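Local atomic coordinates of NAD(FAD)-dependent dehydrogenase, NirB-family (N-terminal domain) (Clostridium acetobutylicum, PDB entry 3KLJ), a protein that catalyses the NADH-dependent reduction of rubredoxin through its bound FAD, passing electrons along the chains that scavenge dioxygen in an obligate anaerobe. Residues A25-G30 against Q283-G288; L29-D34 against N290-D295; A164-D167 against P171-I174. All blocks are in the same frame, centred on the assembly; numbering follows the deposited sequence.

Contact 1 (A25-G30 against Q283-G288)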
ATOM      1  N   ALA A  25     -17.928  -0.349   7.881  1.00 17.62           N
ATOM      2  CA  ALA A  25     -19.081  -1.188   8.247  1.00 17.76           C
ATOM      3  C   ALA A  25     -19.078  -1.468   9.744  1.00 18.00           C
ATOM      4  O   ALA A  25     -20.068  -1.185  10.434  1.00 17.94           O
ATOM      5  CB  ALA A  25     -19.099  -2.488   7.446  1.00 17.02           C
ATOM      6  N   LYS A  26     -17.951  -1.984  10.238  1.00 18.10           N
ATOM      7  CA  LYS A  26     -17.760  -2.254  11.663  1.00 19.10           C
ATOM      8  C   LYS A  26     -18.043  -1.026  12.539  1.00 19.19           C
ATOM      9  O   LYS A  26     -18.688  -1.139  13.577  1.00 19.43           O
ATOM     10  CB  LYS A  26     -16.347  -2.783  11.922  1.00 18.66           C
ATOM     11  CG  LYS A  26     -16.038  -3.077  13.393  1.00 21.63           C
ATOM     12  CD  LYS A  26     -14.593  -3.573  13.567  1.00 24.59           C
ATOM     13  CE  LYS A  26     -14.216  -3.664  15.039  1.00 27.24           C
ATOM     14  NZ  LYS A  26     -12.917  -4.389  15.238  1.00 29.34           N
ATOM     15  N   ALA A  27     -17.560   0.137  12.113  1.00 19.84           N
ATOM     16  CA  ALA A  27     -17.794   1.390  12.829  1.00 20.50           C
ATOM     17  C   ALA A  27     -19.272   1.803  12.821  1.00 21.05           C
ATOM     18  O   ALA A  27     -19.786   2.289  13.823  1.00 20.66           O
ATOM     19  CB  ALA A  27     -16.920   2.501  12.262  1.00 20.51           C
ATOM     20  N   ALA A  28     -19.943   1.594  11.689  1.00 22.10           N
ATOM     21  CA  ALA A  28     -21.368   1.916  11.533  1.00 22.91           C
ATOM     22  C   ALA A  28     -22.295   1.013  12.360  1.00 23.78           C
ATOM     23  O   ALA A  28     -23.445   1.380  12.625  1.00 23.89           O
ATOM     24  CB  ALA A  28     -21.757   1.856  10.058  1.00 22.53           C
ATOM     25  N   LEU A  29     -21.794  -0.163  12.748  1.00 24.72           N
ATOM     26  CA  LEU A  29     -22.568  -1.156  13.518  1.00 25.52           C
ATOM     27  C   LEU A  29     -23.130  -0.630  14.832  1.00 26.18           C
ATOM     28  O   LEU A  29     -22.458   0.105  15.560  1.00 26.68           O
ATOM     29  CB  LEU A  29     -21.722  -2.398  13.813  1.00 25.43           C
ATOM     30  CG  LEU A  29     -21.947  -3.632  12.948  1.00 25.60           C
ATOM     31  CD1 LEU A  29     -20.868  -4.670  13.234  1.00 25.31           C
ATOM     32  CD2 LEU A  29     -23.342  -4.210  13.203  1.00 25.80           C
ATOM     33  N   GLY A  30     -24.364  -1.022  15.127  1.00 26.91           N
ATOM     34  CA  GLY A  30     -25.061  -0.577  16.332  1.00 27.77           C
ATOM     35  C   GLY A  30     -25.595   0.837  16.202  1.00 28.22           C
ATOM     36  O   GLY A  30     -26.693   1.135  16.678  1.00 28.59           O
ATOM     37  N   GLN A 283      -8.999   5.372   8.778  1.00 19.10           N
ATOM     38  CA  GLN A 283      -9.865   6.231   7.959  1.00 18.62           C
ATOM     39  C   GLN A 283     -11.234   5.590   7.717  1.00 18.63           C
ATOM     40  O   GLN A 283     -12.248   6.276   7.759  1.00 19.26           O
ATOM     41  CB  GLN A 283      -9.212   6.646   6.642  1.00 18.31           C
ATOM     42  CG  GLN A 283      -8.042   7.629   6.819  1.00 17.30           C
ATOM     43  CD  GLN A 283      -7.400   8.015   5.500  1.00 16.00           C
ATOM     44  OE1 GLN A 283      -7.603   7.351   4.477  1.00 14.64           O
ATOM     45  NE2 GLN A 283      -6.587   9.080   5.522  1.00 14.59           N
ATOM     46  N   GLY A 284     -11.261   4.285   7.459  1.00 18.63           N
ATOM     47  CA  GLY A 284     -12.535   3.565   7.324  1.00 18.32           C
ATOM     48  C   GLY A 284     -13.420   3.739   8.551  1.00 17.95           C
ATOM     49  O   GLY A 284     -14.609   4.044   8.438  1.00 17.61           O
ATOM     50  N   GLU A 285     -12.827   3.553   9.729  1.00 17.75           N
ATOM     51  CA  GLU A 285     -13.508   3.788  10.997  1.00 17.98           C
ATOM     52  C   GLU A 285     -14.104   5.214  11.116  1.00 17.92           C
ATOM     53  O   GLU A 285     -15.283   5.372  11.436  1.00 18.28           O
ATOM     54  CB  GLU A 285     -12.558   3.499  12.157  1.00 18.12           C
ATOM     55  CG  GLU A 285     -13.159   3.808  13.522  1.00 21.70           C
ATOM     56  CD  GLU A 285     -12.187   3.632  14.671  1.00 26.05           C
ATOM     57  OE1 GLU A 285     -10.953   3.573  14.457  1.00 26.97           O
ATOM     58  OE2 GLU A 285     -12.675   3.560  15.812  1.00 28.49           O
ATOM     59  N   VAL A 286     -13.296   6.239  10.860  1.00 17.27           N
ATOM     60  CA  VAL A 286     -13.770   7.637  10.957  1.00 16.97           C
ATOM     61  C   VAL A 286     -14.943   7.909   9.990  1.00 16.20           C
ATOM     62  O   VAL A 286     -15.931   8.545  10.368  1.00 16.20           O
ATOM     63  CB  VAL A 286     -12.605   8.656  10.802  1.00 16.80           C
ATOM     64  CG1 VAL A 286     -13.122  10.097  10.567  1.00 17.60           C
ATOM     65  CG2 VAL A 286     -11.705   8.626  12.033  1.00 16.56           C
ATOM     66  N   ALA A 287     -14.832   7.395   8.766  1.00 15.85           N
ATOM     67  CA  ALA A 287     -15.887   7.523   7.765  1.00 16.06           C
ATOM     68  C   ALA A 287     -17.213   6.887   8.201  1.00 16.50           C
ATOM     69  O   ALA A 287     -18.269   7.496   8.036  1.00 16.02           O
ATOM     70  CB  ALA A 287     -15.423   6.946   6.413  1.00 16.08           C
ATOM     71  N   GLY A 288     -17.154   5.654   8.722  1.00 16.77           N
ATOM     72  CA  GLY A 288     -18.350   4.959   9.194  1.00 17.13           C
ATOM     73  C   GLY A 288     -19.039   5.707  10.327  1.00 17.89           C
ATOM     74  O   GLY A 288     -20.268   5.865  10.330  1.00 17.29           O
TER
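A27 makes most of this contact, pressing its methyl group against the backbone of helix 277-291 where helix 19-28 runs out. The closest approach is a methyl against a carbonyl oxygen: A27 CB stands 3.4 Å from E285 O. One turn along, the same CB meets G288 CA at 4.2 Å. Because G288 carries no side chain, the two backbones come close here, with A28 CA and G288 CA 4.9 Å apart and A28 CA 4.3 Å from G288 O. No hydrogen bond crosses the interface; the contact is methyl and main-chain packing.

The apolar part of E285 adds a little at the margin. Its CG lies anti to the backbone N (chi1 176°) and passes A27 CB at 4.2 Å; the chain then runs on extended, and the carboxylate makes a salt bridge with K282 on its own helix rather than with the facing segment.

In the FAD-binding domain, this is plain helix-to-helix packing. A25 and A28 rest on the parallel sheet, A25 on I14 and M37, A28 on I12 and I35, while A27, on another side of helix 19-28, faces helix 277-291.

Contact 2 (L29-D34 against N290-D295)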
ATOM      1  N   LEU A  29     -21.794  -0.163  12.748  1.00 24.72           N
ATOM      2  CA  LEU A  29     -22.568  -1.156  13.518  1.00 25.52           C
ATOM      3  C   LEU A  29     -23.130  -0.630  14.832  1.00 26.18           C
ATOM      4  O   LEU A  29     -22.458   0.105  15.560  1.00 26.68           O
ATOM      5  CB  LEU A  29     -21.722  -2.398  13.813  1.00 25.43           C
ATOM      6  CG  LEU A  29     -21.947  -3.632  12.948  1.00 25.60           C
ATOM      7  CD1 LEU A  29     -20.868  -4.670  13.234  1.00 25.31           C
ATOM      8  CD2 LEU A  29     -23.342  -4.210  13.203  1.00 25.80           C
ATOM      9  N   GLY A  30     -24.364  -1.022  15.127  1.00 26.91           N
ATOM     10  CA  GLY A  30     -25.061  -0.577  16.332  1.00 27.77           C
ATOM     11  C   GLY A  30     -25.595   0.837  16.202  1.00 28.22           C
ATOM     12  O   GLY A  30     -26.693   1.135  16.678  1.00 28.59           O
ATOM     13  N   LYS A  31     -24.823   1.704  15.551  1.00 28.55           N
ATOM     14  CA  LYS A  31     -25.198   3.100  15.385  1.00 29.08           C
ATOM     15  C   LYS A  31     -26.195   3.273  14.227  1.00 28.96           C
ATOM     16  O   LYS A  31     -27.213   3.952  14.382  1.00 29.25           O
ATOM     17  CB  LYS A  31     -23.954   3.976  15.195  1.00 29.41           C
ATOM     18  CG  LYS A  31     -22.730   3.479  15.943  1.00 30.76           C
ATOM     19  CD  LYS A  31     -21.678   4.555  16.134  1.00 31.51           C
ATOM     20  CE  LYS A  31     -20.703   4.116  17.224  1.00 32.61           C
ATOM     21  NZ  LYS A  31     -19.921   5.243  17.792  1.00 33.14           N
ATOM     22  N   CYS A  32     -25.880   2.679  13.075  1.00 28.69           N
ATOM     23  CA  CYS A  32     -26.825   2.623  11.958  0.50 28.72           C
ATOM     24  C   CYS A  32     -27.275   1.193  11.730  1.00 28.23           C
ATOM     25  O   CYS A  32     -26.550   0.241  12.027  1.00 28.42           O
ATOM     26  CB  CYS A  32     -26.250   3.227  10.676  0.50 28.59           C
ATOM     27  SG  CYS A  32     -27.143   4.699  10.107  0.50 30.34           S
ATOM     28  N   ASP A  33     -28.496   1.033  11.229  1.00 28.17           N
ATOM     29  CA  ASP A  33     -29.109  -0.306  11.162  1.00 27.84           C
ATOM     30  C   ASP A  33     -29.363  -0.860   9.751  1.00 27.17           C
ATOM     31  O   ASP A  33     -30.059  -1.870   9.595  1.00 27.78           O
ATOM     32  CB  ASP A  33     -30.396  -0.353  12.011  1.00 28.02           C
ATOM     33  CG  ASP A  33     -31.527   0.493  11.430  1.00 28.81           C
ATOM     34  OD1 ASP A  33     -31.255   1.400  10.610  1.00 30.04           O
ATOM     35  OD2 ASP A  33     -32.699   0.248  11.800  1.00 28.74           O
ATOM     36  N   ASP A  34     -28.804  -0.203   8.737  1.00 25.81           N
ATOM     37  CA  ASP A  34     -29.021  -0.595   7.349  1.00 24.63           C
ATOM     38  C   ASP A  34     -27.762  -0.314   6.521  1.00 23.79           C
ATOM     39  O   ASP A  34     -27.624   0.753   5.908  1.00 22.82           O
ATOM     40  CB  ASP A  34     -30.239   0.147   6.785  1.00 25.01           C
ATOM     41  CG  ASP A  34     -30.633  -0.319   5.393  1.00 25.39           C
ATOM     42  OD1 ASP A  34     -30.077  -1.318   4.891  1.00 26.24           O
ATOM     43  OD2 ASP A  34     -31.519   0.325   4.796  1.00 26.90           O
ATOM     44  N   ASN A 290     -18.760   8.977  11.097  1.00 20.07           N
ATOM     45  CA  ASN A 290     -19.316  10.245  10.612  1.00 20.82           C
ATOM     46  C   ASN A 290     -20.597  10.035   9.803  1.00 21.08           C
ATOM     47  O   ASN A 290     -21.569  10.781   9.960  1.00 20.93           O
ATOM     48  CB  ASN A 290     -18.278  11.006   9.781  1.00 21.31           C
ATOM     49  CG  ASN A 290     -17.356  11.865  10.628  1.00 22.15           C
ATOM     50  OD1 ASN A 290     -17.684  13.007  10.970  1.00 26.43           O
ATOM     51  ND2 ASN A 290     -16.192  11.341  10.941  1.00 20.70           N
ATOM     52  N   ALA A 291     -20.592   9.005   8.952  1.00 21.25           N
ATOM     53  CA  ALA A 291     -21.768   8.621   8.162  1.00 21.63           C
ATOM     54  C   ALA A 291     -22.968   8.296   9.059  1.00 22.54           C
ATOM     55  O   ALA A 291     -24.122   8.428   8.635  1.00 22.46           O
ATOM     56  CB  ALA A 291     -21.446   7.450   7.273  1.00 21.34           C
ATOM     57  N   CYS A 292     -22.683   7.893  10.293  1.00 22.89           N
ATOM     58  CA  CYS A 292     -23.728   7.637  11.278  0.50 24.01           C
ATOM     59  C   CYS A 292     -23.930   8.821  12.234  1.00 23.99           C
ATOM     60  O   CYS A 292     -24.572   8.693  13.275  1.00 24.39           O
ATOM     61  CB  CYS A 292     -23.444   6.351  12.047  0.50 23.90           C
ATOM     62  SG  CYS A 292     -24.931   5.644  12.762  0.50 26.91           S
ATOM     63  N   GLY A 293     -23.392   9.979  11.865  1.00 24.60           N
ATOM     64  CA  GLY A 293     -23.637  11.220  12.606  1.00 25.38           C
ATOM     65  C   GLY A 293     -22.787  11.470  13.839  1.00 25.97           C
ATOM     66  O   GLY A 293     -23.191  12.216  14.730  1.00 26.11           O
ATOM     67  N   GLU A 294     -21.609  10.857  13.892  1.00 26.28           N
ATOM     68  CA  GLU A 294     -20.650  11.101  14.963  1.00 26.88           C
ATOM     69  C   GLU A 294     -19.407  11.782  14.379  1.00 26.76           C
ATOM     70  O   GLU A 294     -18.648  11.159  13.615  1.00 27.60           O
ATOM     71  CB  GLU A 294     -20.283   9.778  15.632  1.00 27.41           C
ATOM     72  CG  GLU A 294     -19.593   9.929  16.964  1.00 29.04           C
ATOM     73  CD  GLU A 294     -18.955   8.641  17.418  1.00 31.29           C
ATOM     74  OE1 GLU A 294     -19.698   7.693  17.762  1.00 32.24           O
ATOM     75  OE2 GLU A 294     -17.707   8.582  17.438  1.00 32.01           O
ATOM     76  N   ASP A 295     -19.195  13.052  14.734  1.00 26.10           N
ATOM     77  CA  ASP A 295     -18.186  13.890  14.053  1.00 25.55           C
ATOM     78  C   ASP A 295     -16.713  13.669  14.465  1.00 24.97           C
ATOM     79  O   ASP A 295     -15.978  14.630  14.757  1.00 24.80           O
ATOM     80  CB  ASP A 295     -18.580  15.381  14.086  1.00 25.59           C
ATOM     81  CG  ASP A 295     -18.435  16.011  15.464  1.00 26.27           C
ATOM     82  OD1 ASP A 295     -18.284  17.252  15.525  1.00 27.22           O
ATOM     83  OD2 ASP A 295     -18.467  15.286  16.482  1.00 26.95           O
TER
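C32 and C292 face each other where the loop after helix 19-28 meets the Schellman motif that ends helix 277-291. In that motif G293, with positive phi, is the C-prime residue: its N bonds N290 O at 2.8 Å, and E294 N reaches back to L289 O. The turn presents C292 to the loop.

The tight part is sulfur and main chain. The two cysteines are known from experiment to form a disulfide, yet each is modelled in two conformers, and every distance to their sulfurs is doubtful to that extent. In the pair given here C32 SG and C292 SG are 3.6 Å apart, longer than a disulfide bond, which with alternate conformers does not settle whether the bond is made. In this copy C292 SG lies anti to its backbone N (chi1 -157°), directed at the loop, 3.5 Å from C32 CB and 3.1 Å from K31 CB.

The surface side is a single ionic link. K31 stretches out past the cysteines, its side chain touching L289, and E294, which also rests on L289, comes across it at a slant. The carboxylate is engaged through one oxygen: K31 NZ lies 2.5 Å from E294 OE1, a length so short that its exact value is doubtful, while E294 OE2 stays 4.0 Å from K31 NZ.

Contact 3 (A164-D167 against P171-I174)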
ATOM      1  N   ALA A 164       8.887 -14.517  -1.128  1.00 18.61           N
ATOM      2  CA  ALA A 164       7.715 -15.398  -1.064  1.00 18.54           C
ATOM      3  C   ALA A 164       7.773 -16.500  -2.122  1.00 18.18           C
ATOM      4  O   ALA A 164       7.445 -17.652  -1.842  1.00 18.15           O
ATOM      5  CB  ALA A 164       6.432 -14.603  -1.191  1.00 18.27           C
ATOM      6  N   ILE A 165       8.196 -16.139  -3.330  1.00 18.12           N
ATOM      7  CA  ILE A 165       8.314 -17.094  -4.423  1.00 17.88           C
ATOM      8  C   ILE A 165       9.478 -18.067  -4.190  1.00 18.32           C
ATOM      9  O   ILE A 165       9.348 -19.256  -4.507  1.00 18.07           O
ATOM     10  CB  ILE A 165       8.407 -16.402  -5.804  1.00 17.67           C
ATOM     11  CG1 ILE A 165       7.132 -15.600  -6.078  1.00 17.17           C
ATOM     12  CG2 ILE A 165       8.617 -17.440  -6.920  1.00 17.53           C
ATOM     13  CD1 ILE A 165       7.214 -14.711  -7.290  1.00 15.85           C
ATOM     14  N   ILE A 166      10.594 -17.563  -3.650  1.00 18.30           N
ATOM     15  CA  ILE A 166      11.707 -18.419  -3.209  1.00 18.89           C
ATOM     16  C   ILE A 166      11.193 -19.400  -2.159  1.00 19.15           C
ATOM     17  O   ILE A 166      11.367 -20.607  -2.302  1.00 19.09           O
ATOM     18  CB  ILE A 166      12.918 -17.629  -2.602  1.00 18.79           C
ATOM     19  CG1 ILE A 166      13.451 -16.531  -3.538  1.00 18.86           C
ATOM     20  CG2 ILE A 166      14.038 -18.590  -2.164  1.00 18.83           C
ATOM     21  CD1 ILE A 166      13.769 -16.971  -4.944  1.00 19.40           C
ATOM     22  N   ASP A 167      10.532 -18.874  -1.128  1.00 19.41           N
ATOM     23  CA  ASP A 167       9.984 -19.699  -0.049  1.00 19.81           C
ATOM     24  C   ASP A 167       9.037 -20.807  -0.525  1.00 20.06           C
ATOM     25  O   ASP A 167       9.011 -21.887   0.062  1.00 19.96           O
ATOM     26  CB  ASP A 167       9.266 -18.832   0.983  1.00 19.61           C
ATOM     27  CG  ASP A 167      10.217 -17.968   1.802  1.00 19.44           C
ATOM     28  OD1 ASP A 167       9.710 -17.135   2.578  1.00 20.83           O
ATOM     29  OD2 ASP A 167      11.450 -18.104   1.672  1.00 17.10           O
ATOM     30  N   PRO A 171      12.733 -20.482  -7.862  1.00 20.25           N
ATOM     31  CA  PRO A 171      13.735 -19.417  -8.011  1.00 20.04           C
ATOM     32  C   PRO A 171      13.123 -18.124  -8.560  1.00 19.87           C
ATOM     33  O   PRO A 171      12.144 -18.168  -9.304  1.00 19.67           O
ATOM     34  CB  PRO A 171      14.725 -19.997  -9.024  1.00 20.11           C
ATOM     35  CG  PRO A 171      14.527 -21.481  -8.959  1.00 20.27           C
ATOM     36  CD  PRO A 171      13.079 -21.681  -8.648  1.00 20.21           C
ATOM     37  N   ALA A 172      13.702 -16.988  -8.187  1.00 19.47           N
ATOM     38  CA  ALA A 172      13.203 -15.684  -8.606  1.00 19.18           C
ATOM     39  C   ALA A 172      14.310 -14.639  -8.523  1.00 19.06           C
ATOM     40  O   ALA A 172      15.165 -14.695  -7.635  1.00 19.19           O
ATOM     41  CB  ALA A 172      12.020 -15.266  -7.742  1.00 19.15           C
ATOM     42  N   SER A 173      14.300 -13.701  -9.466  1.00 18.31           N
ATOM     43  CA  SER A 173      15.208 -12.563  -9.434  1.00 17.63           C
ATOM     44  C   SER A 173      14.454 -11.289  -9.818  1.00 16.91           C
ATOM     45  O   SER A 173      13.318 -11.346 -10.321  1.00 16.92           O
ATOM     46  CB  SER A 173      16.445 -12.805 -10.321  1.00 17.82           C
ATOM     47  OG  SER A 173      16.113 -12.868 -11.698  1.00 19.08           O
ATOM     48  N   ILE A 174      15.071 -10.142  -9.552  1.00 15.52           N
ATOM     49  CA  ILE A 174      14.425  -8.857  -9.780  1.00 14.60           C
ATOM     50  C   ILE A 174      15.176  -8.074 -10.850  1.00 13.86           C
ATOM     51  O   ILE A 174      16.402  -8.143 -10.929  1.00 14.18           O
ATOM     52  CB  ILE A 174      14.353  -8.038  -8.469  1.00 14.47           C
ATOM     53  CG1 ILE A 174      13.546  -8.799  -7.414  1.00 14.79           C
ATOM     54  CG2 ILE A 174      13.763  -6.637  -8.702  1.00 13.90           C
ATOM     55  CD1 ILE A 174      13.790  -8.314  -5.964  1.00 13.69           C
TER
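The second half of a beta-alpha-beta crossover in the NADH-binding domain, where helix 156-168 turns back into strand 172-175, is closed by I165 and I166 meeting A172. The crossover starts from strand 149-152, beside which strand 172-175 lies parallel, as in the Rossmann-type nucleotide-binding fold.

A172 points its methyl at the helix, and the two isoleucines meet it with different branches. I166 uses its long arm: CD1 comes to 3.7 Å from A172 CB and, more closely, to 3.2 Å from A172 N, a short, tightly packed approach to the first peptide of the strand. Its bond from CA to CB does not aim at the strand; the bend comes further out, with chi2 at -52° turning CD1 inward so that it also lies 3.8 Å from P171 C. I165 uses its short branch instead. CG2 is anti to the backbone N while CG1 sits beside it (chi1 -62°), and CG2 rests 4.1 Å from A172 CB.

On the sheet side, I165 also packs on A149 and I151, and A172 touches A149; helix 51-56 adds I55 against I165. P171 and S173 bond through their backbones to A149. Across the helix-strand contact itself there is no hydrogen bond: methyl-to-methyl and methyl-to-peptide packing brings the helix end onto the strand, while sheet hydrogen bonds fix the strand separately.

Contacts 1 and 2 are neighbours, their centres about 7 Å apart: both set the end of helix 19-28 or the loop after it against helix 277-291 or the turn that ends it, within the FAD-binding domain. Contact 1 is the more buried, small apolar groups on bare backbone; contact 2, at the surface, adds sulfur and a charged pair. Contact 3 lies on the other side of the chain's centre, about 38 Å from contact 1 and 45 Å from contact 2 between centres. Partly buried like contact 1, and likewise without hydrogen bonds, it joins sequence neighbours with branched aliphatic side chains, whereas the first two join segments some 250 residues apart.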